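Local coordinates for protein immunoreactive 84kD antigen PG93 (Porphyromonas gingivalis, PDB 5M11) that serves as an essential cell-surface component of the type-IX secretion system and binds calcium and zinc ions, at residues L187-P192 and F223-L228; R236-D241 and L270-M275; R325-S330 and I376-G381; K597-W602 and L613-S618. All blocks are in the same frame, centred on the assembly; numbering follows the deposited sequence.

How the interactions relate
All four contacts belong to beta-propeller blades, each an antiparallel sheet wound outward strand by strand. Interactions 1 and 2 lie in one propeller, their centres about 23 Å apart, and follow one another in the chain: interaction 1 sits at the outer edge of two neighbouring blades, interaction 2 on the innermost strands of two later ones. Interactions 3 and 4 lie outside it, with centres about 24 Å apart; interaction 3 joins two blades, whereas interaction 4 is formed within one. Interactions 1 and 4 are the farthest apart, about 70 Å between centres. Interaction 4 contains a zinc ligand and interaction 3 lies near zinc-binding residues, while interactions 1 and 2 are remote from metal sites.

Interaction 1 (L187-P192 and F223-L228); sequences LSLNLP and FEPELL
Leu191 carries its CG between the backbone N and the carbonyl carbon, the crowded position (chi1 60°), and this turns CD2 onto the ring of Pro225. Leu189 takes a less regular course (chi1 -98°) that sets its branch point over the backbone of Phe223, while Phe223 (chi1 -86°) brings CD2 of its ring to Leu189. Asn190 is the centre of an inverse gamma turn, closed by Leu191 N bonding to Leu189 O at 2.8 Å, so the two leucines leave the chain close together and both reach residues of 223-228.

Pro225 is the most heavily covered residue. Leu191 CD2 meets Pro225 CB at 3.7 Å, the two side chains crossing at about a right angle. The carbonyl oxygen of Asn190 lies 3.4 Å from Pro225 CG, and Leu189 CB comes up to the same ring carbon. At the other end, Leu189 CD2 touches Phe223 CD2 at 3.8 Å, arriving at the edge of the ring and in its plane, and Leu189 CG sits 3.4 Å from Phe223 O. Leu187 CD1 adds a looser touch on Phe223 CE2 at 4.3 Å.

Segment 187-192 begins the link from strand 185-187, the outer strand of one propeller blade, to the next blade, whose own outer strand is 226-230. On strands 205-210 and 214-219 of that next blade, Phe208 meets Leu189 and Leu191, and Tyr216 meets Leu191 and Pro225. The two segments thus meet through apolar side chains and carbonyl oxygens laid on carbon, without hydrogen bonds between them, which suggests that shape and solvent exclusion hold this partly exposed seam between blades.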
loop_
_atom_site.group_PDB
_atom_site.type_symbol
_atom_site.label_atom_id
_atom_site.label_comp_id
_atom_site.label_asym_id
_atom_site.label_seq_id
_atom_site.Cartn_x
_atom_site.Cartn_y
_atom_site.Cartn_z
ATOM N N LEU A 187 -33.628 -25.439 -14.015
ATOM C CA LEU A 187 -34.978 -25.059 -13.563
ATOM C C LEU A 187 -35.627 -23.933 -14.386
ATOM O O LEU A 187 -35.109 -22.805 -14.417
ATOM C CB LEU A 187 -34.918 -24.600 -12.098
ATOM C CG LEU A 187 -34.634 -25.637 -11.045
ATOM C CD1 LEU A 187 -34.462 -24.964 -9.675
ATOM C CD2 LEU A 187 -35.737 -26.698 -11.010
ATOM N N SER A 188 -36.793 -24.226 -14.994
ATOM C CA SER A 188 -37.578 -23.243 -15.749
ATOM C C SER A 188 -38.577 -22.573 -14.818
ATOM O O SER A 188 -39.549 -23.203 -14.396
ATOM C CB SER A 188 -38.288 -23.893 -16.928
ATOM O OG SER A 188 -37.448 -23.842 -18.068
ATOM N N LEU A 189 -38.298 -21.320 -14.436
ATOM C CA LEU A 189 -39.138 -20.566 -13.500
ATOM C C LEU A 189 -39.797 -19.371 -14.186
ATOM O O LEU A 189 -39.203 -18.733 -15.057
ATOM C CB LEU A 189 -38.290 -20.097 -12.294
ATOM C CG LEU A 189 -38.338 -20.913 -11.004
ATOM C CD1 LEU A 189 -38.304 -22.439 -11.244
ATOM C CD2 LEU A 189 -37.231 -20.518 -10.080
ATOM N N ASN A 190 -41.029 -19.071 -13.783
ATOM C CA ASN A 190 -41.763 -17.952 -14.347
ATOM C C ASN A 190 -41.217 -16.623 -13.775
ATOM O O ASN A 190 -41.798 -16.045 -12.849
ATOM C CB ASN A 190 -43.278 -18.104 -14.119
ATOM C CG ASN A 190 -44.117 -16.989 -14.721
ATOM O OD1 ASN A 190 -44.061 -16.710 -15.933
ATOM N ND2 ASN A 190 -44.913 -16.324 -13.883
ATOM N N LEU A 191 -40.063 -16.179 -14.320
ATOM C CA LEU A 191 -39.395 -14.902 -14.058
ATOM C C LEU A 191 -38.207 -14.759 -15.010
ATOM O O LEU A 191 -37.686 -15.789 -15.439
ATOM C CB LEU A 191 -38.989 -14.654 -12.574
ATOM C CG LEU A 191 -38.041 -15.592 -11.844
ATOM C CD1 LEU A 191 -36.625 -15.381 -12.264
ATOM C CD2 LEU A 191 -38.037 -15.287 -10.374
ATOM N N PRO A 192 -37.759 -13.527 -15.380
ATOM C CA PRO A 192 -36.586 -13.427 -16.279
ATOM C C PRO A 192 -35.289 -13.787 -15.525
ATOM O O PRO A 192 -34.642 -12.921 -14.932
ATOM C CB PRO A 192 -36.625 -11.972 -16.748
ATOM C CG PRO A 192 -37.309 -11.238 -15.622
ATOM C CD PRO A 192 -38.278 -12.189 -15.005
ATOM N N PHE A 223 -41.357 -23.282 -5.824
ATOM C CA PHE A 223 -40.568 -22.422 -6.700
ATOM C C PHE A 223 -41.456 -21.669 -7.758
ATOM O O PHE A 223 -40.965 -21.347 -8.841
ATOM C CB PHE A 223 -39.456 -23.231 -7.379
ATOM C CG PHE A 223 -38.191 -23.353 -6.575
ATOM C CD1 PHE A 223 -38.149 -24.132 -5.424
ATOM C CD2 PHE A 223 -37.021 -22.726 -6.991
ATOM C CE1 PHE A 223 -36.979 -24.225 -4.671
ATOM C CE2 PHE A 223 -35.849 -22.828 -6.240
ATOM C CZ PHE A 223 -35.841 -23.568 -5.083
ATOM N N GLU A 224 -42.757 -21.402 -7.442
ATOM C CA GLU A 224 -43.673 -20.625 -8.293
ATOM C C GLU A 224 -43.475 -19.156 -7.918
ATOM O O GLU A 224 -43.906 -18.768 -6.828
ATOM C CB GLU A 224 -45.132 -21.064 -8.103
ATOM C CG GLU A 224 -45.431 -22.474 -8.578
ATOM C CD GLU A 224 -46.614 -23.179 -7.935
ATOM O OE1 GLU A 224 -47.311 -22.576 -7.086
ATOM O OE2 GLU A 224 -46.833 -24.359 -8.284
ATOM N N PRO A 225 -42.755 -18.327 -8.708
ATOM C CA PRO A 225 -42.492 -16.961 -8.250
ATOM C C PRO A 225 -43.640 -15.981 -8.418
ATOM O O PRO A 225 -44.272 -15.896 -9.483
ATOM C CB PRO A 225 -41.300 -16.511 -9.106
ATOM C CG PRO A 225 -40.935 -17.676 -9.988
ATOM C CD PRO A 225 -42.110 -18.585 -10.013
ATOM N N GLU A 226 -43.851 -15.183 -7.357
ATOM C CA GLU A 226 -44.749 -14.040 -7.311
ATOM C C GLU A 226 -43.951 -12.827 -6.825
ATOM O O GLU A 226 -42.954 -12.973 -6.122
ATOM C CB GLU A 226 -46.000 -14.313 -6.479
ATOM C CG GLU A 226 -45.793 -14.471 -4.991
ATOM C CD GLU A 226 -47.037 -14.988 -4.305
ATOM O OE1 GLU A 226 -48.093 -14.322 -4.412
ATOM O OE2 GLU A 226 -46.965 -16.083 -3.694
ATOM N N LEU A 227 -44.340 -11.639 -7.266
ATOM C CA LEU A 227 -43.618 -10.409 -6.940
ATOM C C LEU A 227 -43.828 -10.035 -5.480
ATOM O O LEU A 227 -44.977 -9.913 -5.071
ATOM C CB LEU A 227 -44.083 -9.275 -7.870
ATOM C CG LEU A 227 -43.348 -7.941 -7.744
ATOM C CD1 LEU A 227 -42.031 -7.974 -8.448
ATOM C CD2 LEU A 227 -44.181 -6.813 -8.310
ATOM N N LEU A 228 -42.732 -9.856 -4.700
ATOM C CA LEU A 228 -42.800 -9.484 -3.273
ATOM C C LEU A 228 -42.809 -7.962 -3.142
ATOM O O LEU A 228 -43.793 -7.390 -2.650
ATOM C CB LEU A 228 -41.676 -10.137 -2.443
ATOM C CG LEU A 228 -41.607 -9.826 -0.958
ATOM C CD1 LEU A 228 -42.775 -10.371 -0.207
ATOM C CD2 LEU A 228 -40.355 -10.396 -0.371
#

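Interaction 2 (R236-D241 and L270-M275)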
loop_
_atom_site.group_PDB
_atom_site.type_symbol
_atom_site.label_atom_id
_atom_site.label_comp_id
_atom_site.label_asym_id
_atom_site.label_seq_id
_atom_site.Cartn_x
_atom_site.Cartn_y
_atom_site.Cartn_z
ATOM N N ARG A 236 -28.862 -3.915 -4.246
ATOM C CA ARG A 236 -27.924 -4.954 -3.800
ATOM C C ARG A 236 -28.632 -5.921 -2.836
ATOM O O ARG A 236 -29.477 -5.480 -2.052
ATOM C CB ARG A 236 -26.689 -4.316 -3.131
ATOM C CG ARG A 236 -25.737 -3.583 -4.085
ATOM C CD ARG A 236 -25.294 -2.219 -3.549
ATOM N NE ARG A 236 -26.320 -1.190 -3.741
ATOM C CZ ARG A 236 -26.431 -0.086 -3.012
ATOM N NH1 ARG A 236 -25.567 0.164 -2.036
ATOM N NH2 ARG A 236 -27.409 0.782 -3.257
ATOM N N LEU A 237 -28.289 -7.224 -2.884
ATOM C CA LEU A 237 -28.851 -8.239 -1.969
ATOM C C LEU A 237 -27.780 -8.771 -1.030
ATOM O O LEU A 237 -26.807 -9.365 -1.483
ATOM C CB LEU A 237 -29.535 -9.422 -2.711
ATOM C CG LEU A 237 -29.816 -10.718 -1.910
ATOM C CD1 LEU A 237 -31.001 -10.578 -0.986
ATOM C CD2 LEU A 237 -30.115 -11.850 -2.816
ATOM N N TYR A 238 -27.985 -8.591 0.276
ATOM C CA TYR A 238 -27.097 -9.109 1.317
ATOM C C TYR A 238 -27.850 -10.205 1.990
ATOM O O TYR A 238 -28.997 -10.025 2.408
ATOM C CB TYR A 238 -26.622 -8.011 2.289
ATOM C CG TYR A 238 -25.978 -6.873 1.535
ATOM C CD1 TYR A 238 -25.031 -7.119 0.545
ATOM C CD2 TYR A 238 -26.427 -5.569 1.687
ATOM C CE1 TYR A 238 -24.507 -6.089 -0.233
ATOM C CE2 TYR A 238 -25.907 -4.528 0.916
ATOM C CZ TYR A 238 -24.943 -4.795 -0.041
ATOM O OH TYR A 238 -24.392 -3.798 -0.801
ATOM N N VAL A 239 -27.256 -11.379 1.963
ATOM C CA VAL A 239 -27.812 -12.596 2.533
ATOM C C VAL A 239 -27.301 -12.686 3.960
ATOM O O VAL A 239 -26.177 -12.276 4.261
ATOM C CB VAL A 239 -27.507 -13.850 1.658
ATOM C CG1 VAL A 239 -28.123 -15.122 2.243
ATOM C CG2 VAL A 239 -28.035 -13.640 0.238
ATOM N N THR A 240 -28.182 -13.147 4.851
ATOM C CA THR A 240 -27.957 -13.269 6.280
ATOM C C THR A 240 -28.853 -14.420 6.782
ATOM O O THR A 240 -29.889 -14.725 6.175
ATOM C CB THR A 240 -28.244 -11.867 6.886
ATOM O OG1 THR A 240 -27.061 -11.064 6.849
ATOM C CG2 THR A 240 -28.811 -11.898 8.241
ATOM N N ASP A 241 -28.426 -15.069 7.873
ATOM C CA ASP A 241 -29.135 -16.134 8.570
ATOM C C ASP A 241 -30.393 -15.583 9.277
ATOM O O ASP A 241 -31.291 -16.348 9.607
ATOM C CB ASP A 241 -28.191 -16.751 9.612
ATOM C CG ASP A 241 -27.342 -17.938 9.180
ATOM O OD1 ASP A 241 -27.238 -18.192 7.947
ATOM O OD2 ASP A 241 -26.815 -18.642 10.074
ATOM N N LEU A 270 -23.280 -1.066 1.721
ATOM C CA LEU A 270 -22.354 -1.949 1.020
ATOM C C LEU A 270 -22.273 -3.368 1.611
ATOM O O LEU A 270 -21.757 -4.292 0.955
ATOM C CB LEU A 270 -20.953 -1.312 1.046
ATOM C CG LEU A 270 -20.753 0.026 0.321
ATOM C CD1 LEU A 270 -19.321 0.471 0.409
ATOM C CD2 LEU A 270 -21.169 -0.054 -1.143
ATOM N N GLY A 271 -22.770 -3.532 2.834
ATOM C CA GLY A 271 -22.738 -4.820 3.509
ATOM C C GLY A 271 -23.570 -4.840 4.761
ATOM O O GLY A 271 -23.867 -3.783 5.317
ATOM N N VAL A 272 -24.001 -6.043 5.177
ATOM C CA VAL A 272 -24.806 -6.254 6.384
ATOM C C VAL A 272 -24.345 -7.553 7.042
ATOM O O VAL A 272 -24.070 -8.523 6.328
ATOM C CB VAL A 272 -26.359 -6.258 6.170
ATOM C CG1 VAL A 272 -27.088 -6.337 7.508
ATOM C CG2 VAL A 272 -26.845 -5.030 5.402
ATOM N N GLY A 273 -24.298 -7.544 8.386
ATOM C CA GLY A 273 -23.956 -8.679 9.240
ATOM C C GLY A 273 -24.978 -8.888 10.341
ATOM O O GLY A 273 -25.321 -7.939 11.046
ATOM N N ALA A 274 -25.508 -10.119 10.468
ATOM C CA ALA A 274 -26.537 -10.496 11.449
ATOM C C ALA A 274 -26.577 -12.020 11.633
ATOM O O ALA A 274 -26.579 -12.746 10.645
ATOM C CB ALA A 274 -27.908 -9.977 11.011
ATOM N N MET A 275 -26.575 -12.492 12.895
ATOM C CA MET A 275 -26.577 -13.913 13.270
ATOM C C MET A 275 -27.989 -14.419 13.375
ATOM O O MET A 275 -28.889 -13.630 13.651
ATOM C CB MET A 275 -25.810 -14.148 14.579
ATOM C CG MET A 275 -24.325 -13.977 14.399
ATOM S SD MET A 275 -23.291 -14.267 15.848
ATOM C CE MET A 275 -23.669 -16.002 16.202
HETATM O O HOH W 1 -25.866 -14.498 8.758
#
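Tyr238 lays one face of its ring on the backbone of the facing strand: Gly271 CA stands 4.0 Å from the ring centroid, only 6° off the normal, a CH-pi contact over the middle of the ring. Beside it Tyr238 CD2 touches Val272 CG2 at 3.8 Å, the two side chains crossing at about a right angle. Farther along, Thr240 CG2 packs on Ala274 CB at 3.5 Å. The last link is a water, which accepts from Asp241 N at 2.8 Å and donates to Ala274 O at 2.7 Å, joining backbones that do not pair directly.

The ring is placed by a chi1 of -55°, CG anti to the carbonyl carbon, and its hydroxyl is held by a hydrogen bond with Val269 O, just before segment 270-275. Phe245 and Ile283, on the second strands of the two blades, both touch Val272, and Met275 N is hydrogen-bonded to Glu27 OE1 in a further blade.

The two segments run almost the same way, 10° apart, with Tyr238 and Val272 CA atoms 6.3 Å from each other. Innermost strands 236-239 and 271-273 of successive blades, side by side, each hydrogen-bonded within its own blade but not to the other, are the hallmark of a beta-propeller.

Interaction 3 (R325-S330 and I376-G381)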
loop_
_atom_site.group_PDB
_atom_site.type_symbol
_atom_site.label_atom_id
_atom_site.label_comp_id
_atom_site.label_asym_id
_atom_site.label_seq_id
_atom_site.Cartn_x
_atom_site.Cartn_y
_atom_site.Cartn_z
ATOM N N ARG A 325 8.383 14.545 10.832
ATOM C CA ARG A 325 7.082 14.290 10.231
ATOM C C ARG A 325 7.232 13.726 8.839
ATOM O O ARG A 325 8.188 14.060 8.124
ATOM C CB ARG A 325 6.268 15.596 10.130
ATOM C CG ARG A 325 5.425 15.911 11.334
ATOM C CD ARG A 325 4.966 17.355 11.340
ATOM N NE ARG A 325 4.245 17.671 12.574
ATOM C CZ ARG A 325 4.800 18.206 13.658
ATOM N NH1 ARG A 325 6.089 18.525 13.665
ATOM N NH2 ARG A 325 4.070 18.432 14.742
ATOM N N LEU A 326 6.256 12.897 8.435
ATOM C CA LEU A 326 6.182 12.340 7.090
ATOM C C LEU A 326 5.162 13.166 6.328
ATOM O O LEU A 326 4.128 13.510 6.884
ATOM C CB LEU A 326 5.806 10.842 7.130
ATOM C CG LEU A 326 5.659 10.091 5.794
ATOM C CD1 LEU A 326 6.988 9.602 5.281
ATOM C CD2 LEU A 326 4.727 8.910 5.943
ATOM N N TYR A 327 5.475 13.525 5.088
ATOM C CA TYR A 327 4.602 14.279 4.197
ATOM C C TYR A 327 4.362 13.394 2.991
ATOM O O TYR A 327 5.320 12.921 2.392
ATOM C CB TYR A 327 5.228 15.647 3.812
ATOM C CG TYR A 327 5.506 16.583 4.977
ATOM C CD1 TYR A 327 4.691 17.681 5.224
ATOM C CD2 TYR A 327 6.602 16.379 5.816
ATOM C CE1 TYR A 327 4.945 18.544 6.288
ATOM C CE2 TYR A 327 6.863 17.236 6.885
ATOM C CZ TYR A 327 6.031 18.316 7.115
ATOM O OH TYR A 327 6.297 19.154 8.166
ATOM N N ALA A 328 3.103 13.089 2.689
ATOM C CA ALA A 328 2.764 12.219 1.570
ATOM C C ALA A 328 1.632 12.775 0.709
ATOM O O ALA A 328 0.673 13.370 1.220
ATOM C CB ALA A 328 2.386 10.852 2.084
ATOM N N ALA A 329 1.769 12.561 -0.611
ATOM C CA ALA A 329 0.832 12.950 -1.668
ATOM C C ALA A 329 0.323 11.694 -2.330
ATOM O O ALA A 329 1.117 10.836 -2.723
ATOM C CB ALA A 329 1.518 13.857 -2.687
ATOM N N SER A 330 -0.986 11.558 -2.435
ATOM C CA SER A 330 -1.546 10.343 -2.994
ATOM C C SER A 330 -1.762 10.434 -4.507
ATOM O O SER A 330 -1.396 9.486 -5.203
ATOM C CB SER A 330 -2.844 9.981 -2.276
ATOM O OG SER A 330 -3.879 10.919 -2.501
ATOM N N ILE A 376 5.110 17.555 -2.708
ATOM C CA ILE A 376 5.185 18.299 -1.460
ATOM C C ILE A 376 6.518 19.032 -1.403
ATOM O O ILE A 376 7.522 18.564 -1.969
ATOM C CB ILE A 376 5.015 17.375 -0.213
ATOM C CG1 ILE A 376 3.984 16.217 -0.441
ATOM C CG2 ILE A 376 4.689 18.189 1.060
ATOM C CD1 ILE A 376 2.464 16.592 -0.431
ATOM N N ALA A 377 6.516 20.197 -0.732
ATOM C CA ALA A 377 7.694 21.007 -0.445
ATOM C C ALA A 377 7.493 21.604 0.922
ATOM O O ALA A 377 6.543 22.349 1.118
ATOM C CB ALA A 377 7.913 22.076 -1.506
ATOM N N VAL A 378 8.317 21.201 1.890
ATOM C CA VAL A 378 8.232 21.658 3.281
ATOM C C VAL A 378 9.250 22.771 3.509
ATOM O O VAL A 378 10.398 22.651 3.075
ATOM C CB VAL A 378 8.469 20.487 4.274
ATOM C CG1 VAL A 378 8.158 20.910 5.701
ATOM C CG2 VAL A 378 7.661 19.265 3.889
ATOM N N SER A 379 8.867 23.824 4.225
ATOM C CA SER A 379 9.830 24.875 4.508
ATOM C C SER A 379 10.827 24.412 5.580
ATOM O O SER A 379 10.591 23.418 6.268
ATOM C CB SER A 379 9.126 26.151 4.949
ATOM O OG SER A 379 8.520 25.963 6.214
ATOM N N ASN A 380 11.972 25.113 5.661
ATOM C CA ASN A 380 13.027 24.934 6.661
ATOM C C ASN A 380 12.599 25.743 7.876
ATOM O O ASN A 380 12.201 26.903 7.724
ATOM C CB ASN A 380 14.399 25.411 6.115
ATOM C CG ASN A 380 14.459 25.782 4.632
ATOM O OD1 ASN A 380 14.366 24.920 3.751
ATOM N ND2 ASN A 380 14.661 27.070 4.327
ATOM N N GLY A 381 12.576 25.125 9.043
ATOM C CA GLY A 381 12.169 25.821 10.259
ATOM C C GLY A 381 10.684 25.845 10.584
ATOM O O GLY A 381 10.329 25.874 11.767
#
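The flat ring of Tyr327 and the forked end of Val378 are the main fitting shapes here. Val378 CG2 stands over the middle of the ring, 3.4 Å from its centroid and 3° off the normal, a CH-pi contact in which one methyl sits squarely on the aromatic face. The second prong, CG1, lies by the hydroxyl end of the ring, 3.6 Å from Tyr327 OH. The fork is set by Val378 chi1 (-171°), which puts CG1 anti to the backbone N and CG2 anti to the carbonyl carbon, and the two side chains meet tip to tip.

Ile376 fills the step at the root of the tyrosine. Its CG2 rests 3.8 Å from Tyr327 CB, while CD1 swings the other way to reach Ala329 CB at 3.7 Å. The short alanine side chain offers a shallow recess beside the bulky tyrosine, and the longer arm of the isoleucine occupies it, also coming near Ala328 O.

Phe386 meets Tyr327 edge-to-face, and the tyrosine hydroxyl is hydrogen-bonded to Pro383 O. His323, a zinc ligand seen in a crystal structure of this protein, though none is bound to it in this chain, touches Val378, and its NE2 is hydrogen-bonded to Ser379 O; the side chain of Tyr327 is about 7 Å from a bound zinc.

The axes of strands 325-329 and 376-378 approach to 7.9 Å at 153°, too far apart to pair. Such interlocking of apolar side chains between the second strand of one blade and the innermost strand of the next is the blade-to-blade packing of a beta-propeller.

Interaction 4 (K597-W602 and L613-S618). With ZN (zinc ion), chain E.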
loop_
_atom_site.group_PDB
_atom_site.type_symbol
_atom_site.label_atom_id
_atom_site.label_comp_id
_atom_site.label_asym_id
_atom_site.label_seq_id
_atom_site.Cartn_x
_atom_site.Cartn_y
_atom_site.Cartn_z
ATOM N N LYS A 597 22.853 7.232 7.006
ATOM C CA LYS A 597 23.765 7.907 7.924
ATOM C C LYS A 597 25.156 7.313 7.659
ATOM O O LYS A 597 26.180 7.984 7.843
ATOM C CB LYS A 597 23.269 7.630 9.360
ATOM C CG LYS A 597 24.088 8.206 10.498
ATOM C CD LYS A 597 23.520 7.781 11.866
ATOM C CE LYS A 597 23.959 6.407 12.335
ATOM N NZ LYS A 597 25.350 6.405 12.866
ATOM N N LEU A 598 25.168 6.035 7.178
ATOM C CA LEU A 598 26.367 5.280 6.811
ATOM C C LEU A 598 26.747 5.515 5.363
ATOM O O LEU A 598 27.709 4.900 4.891
ATOM C CB LEU A 598 26.171 3.776 7.034
ATOM C CG LEU A 598 25.796 3.288 8.426
ATOM C CD1 LEU A 598 25.717 1.778 8.441
ATOM C CD2 LEU A 598 26.751 3.783 9.492
ATOM N N ASN A 599 26.003 6.402 4.652
ATOM C CA ASN A 599 26.174 6.730 3.228
ATOM C C ASN A 599 25.778 5.516 2.326
ATOM O O ASN A 599 26.129 5.465 1.144
ATOM C CB ASN A 599 27.602 7.220 2.934
ATOM C CG ASN A 599 27.736 8.183 1.785
ATOM O OD1 ASN A 599 26.765 8.809 1.317
ATOM N ND2 ASN A 599 28.976 8.366 1.356
ATOM N N HIS A 600 25.020 4.556 2.899
ATOM C CA HIS A 600 24.500 3.398 2.178
ATOM C C HIS A 600 23.241 3.829 1.469
ATOM O O HIS A 600 22.666 4.850 1.844
ATOM C CB HIS A 600 24.253 2.198 3.106
ATOM C CG HIS A 600 25.495 1.582 3.683
ATOM N ND1 HIS A 600 25.477 0.959 4.921
ATOM C CD2 HIS A 600 26.749 1.516 3.178
ATOM C CE1 HIS A 600 26.710 0.530 5.127
ATOM N NE2 HIS A 600 27.516 0.836 4.102
ATOM N N LYS A 601 22.832 3.107 0.420
ATOM C CA LYS A 601 21.693 3.526 -0.391
ATOM C C LYS A 601 20.497 2.584 -0.308
ATOM O O LYS A 601 20.637 1.387 -0.537
ATOM C CB LYS A 601 22.138 3.665 -1.858
ATOM C CG LYS A 601 22.849 4.982 -2.178
ATOM C CD LYS A 601 24.319 5.061 -1.758
ATOM C CE LYS A 601 24.754 6.501 -1.743
ATOM N NZ LYS A 601 26.184 6.684 -1.375
ATOM N N TRP A 602 19.312 3.131 0.021
ATOM C CA TRP A 602 18.057 2.378 0.045
ATOM C C TRP A 602 17.402 2.602 -1.296
ATOM O O TRP A 602 17.083 3.738 -1.645
ATOM C CB TRP A 602 17.153 2.780 1.218
ATOM C CG TRP A 602 17.664 2.308 2.545
ATOM C CD1 TRP A 602 18.424 3.017 3.429
ATOM C CD2 TRP A 602 17.500 1.000 3.113
ATOM N NE1 TRP A 602 18.723 2.238 4.527
ATOM C CE2 TRP A 602 18.189 0.989 4.348
ATOM C CE3 TRP A 602 16.859 -0.178 2.687
ATOM C CZ2 TRP A 602 18.256 -0.151 5.158
ATOM C CZ3 TRP A 602 16.921 -1.306 3.494
ATOM C CH2 TRP A 602 17.598 -1.280 4.721
ATOM N N LEU A 613 22.212 -0.910 -0.726
ATOM C CA LEU A 613 23.530 -0.967 -1.372
ATOM C C LEU A 613 24.593 -0.247 -0.534
ATOM O O LEU A 613 24.256 0.596 0.290
ATOM C CB LEU A 613 23.477 -0.365 -2.793
ATOM C CG LEU A 613 22.409 -0.897 -3.763
ATOM C CD1 LEU A 613 22.437 -0.129 -5.069
ATOM C CD2 LEU A 613 22.575 -2.389 -4.030
ATOM N N SER A 614 25.882 -0.586 -0.760
ATOM C CA SER A 614 27.036 0.015 -0.079
ATOM C C SER A 614 27.276 1.446 -0.579
ATOM O O SER A 614 26.597 1.899 -1.501
ATOM C CB SER A 614 28.284 -0.840 -0.279
ATOM O OG SER A 614 28.666 -0.881 -1.643
ATOM N N GLU A 615 28.230 2.157 0.044
ATOM C CA GLU A 615 28.588 3.539 -0.290
ATOM C C GLU A 615 28.539 3.804 -1.813
ATOM O O GLU A 615 27.754 4.639 -2.258
ATOM C CB GLU A 615 29.994 3.893 0.264
ATOM C CG GLU A 615 30.016 4.607 1.610
ATOM C CD GLU A 615 31.267 5.429 1.876
ATOM O OE1 GLU A 615 32.336 4.825 2.128
ATOM O OE2 GLU A 615 31.178 6.680 1.836
ATOM N N ASP A 616 29.325 3.041 -2.602
ATOM C CA ASP A 616 29.473 3.205 -4.053
ATOM C C ASP A 616 28.477 2.371 -4.865
ATOM O O ASP A 616 28.632 2.249 -6.088
ATOM C CB ASP A 616 30.922 2.863 -4.478
ATOM C CG ASP A 616 31.446 1.492 -4.072
ATOM O OD1 ASP A 616 30.668 0.705 -3.462
ATOM O OD2 ASP A 616 32.639 1.201 -4.363
ATOM N N CYS A 617 27.470 1.793 -4.182
ATOM C CA CYS A 617 26.422 0.942 -4.755
ATOM C C CYS A 617 26.995 -0.355 -5.419
ATOM O O CYS A 617 26.231 -1.081 -6.058
ATOM C CB CYS A 617 25.552 1.737 -5.729
ATOM S SG CYS A 617 24.743 3.189 -4.995
ATOM N N SER A 618 28.313 -0.663 -5.225
ATOM C CA SER A 618 29.004 -1.824 -5.807
ATOM C C SER A 618 28.433 -3.152 -5.356
ATOM O O SER A 618 28.261 -4.046 -6.186
ATOM C CB SER A 618 30.485 -1.811 -5.459
ATOM O OG SER A 618 31.152 -0.778 -6.159
HETATM ZN ZN ZN E . 29.613 0.414 3.742
HETATM O O HOH W 2 29.537 -2.004 3.919
#
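Lys601 bends at chi2 (79°) and then runs extended, so that its ammonium group lies among oxygens of both segments. NZ bonds to Glu615 O at 2.7 Å, in the carbonyl plane on a lone pair, and to Asn599 O at 2.8 Å, with a weak bond to Asn599 OD1; Asp539, from the preceding blade, completes the grip with a salt bridge. The aliphatic part is used as well, Lys601 CD resting 3.8 Å from Cys617 SG.

Asn599 holds CG anti to its backbone N (chi1 -151°), which aims the amide at the glutamate. Asn599 ND2 donates to Glu615 OE2 at 2.8 Å, a fairly straight bond lying in the amide plane and meeting the anti lone pair of the carboxylate. Asn599 OD1, in turn, accepts from His540 N.

These groups surround the open end of a beta hairpin, the middle pair of strands in a propeller blade: Lys601 and Leu613 form an antiparallel hydrogen-bonded pair, Lys601 N to Leu613 O at 2.9 Å and Leu613 N to Lys601 O at 2.8 Å. Beyond it the chain makes a type I turn from Ser614 to Cys617, and Asp616 OD1 accepts from both Ser614 OG and Ser618 N, the latter an Asx turn.

His600 (chi1 -68°, CG anti to the carbonyl carbon) lays its side chain against Leu612 and Leu621, with Leu598 CB over one face of the ring, offset toward the rim, and Glu615 N at its edge. His600 NE2 binds the zinc ion at 2.2 Å, where a water is a second ligand and an atom outside the two segments a third.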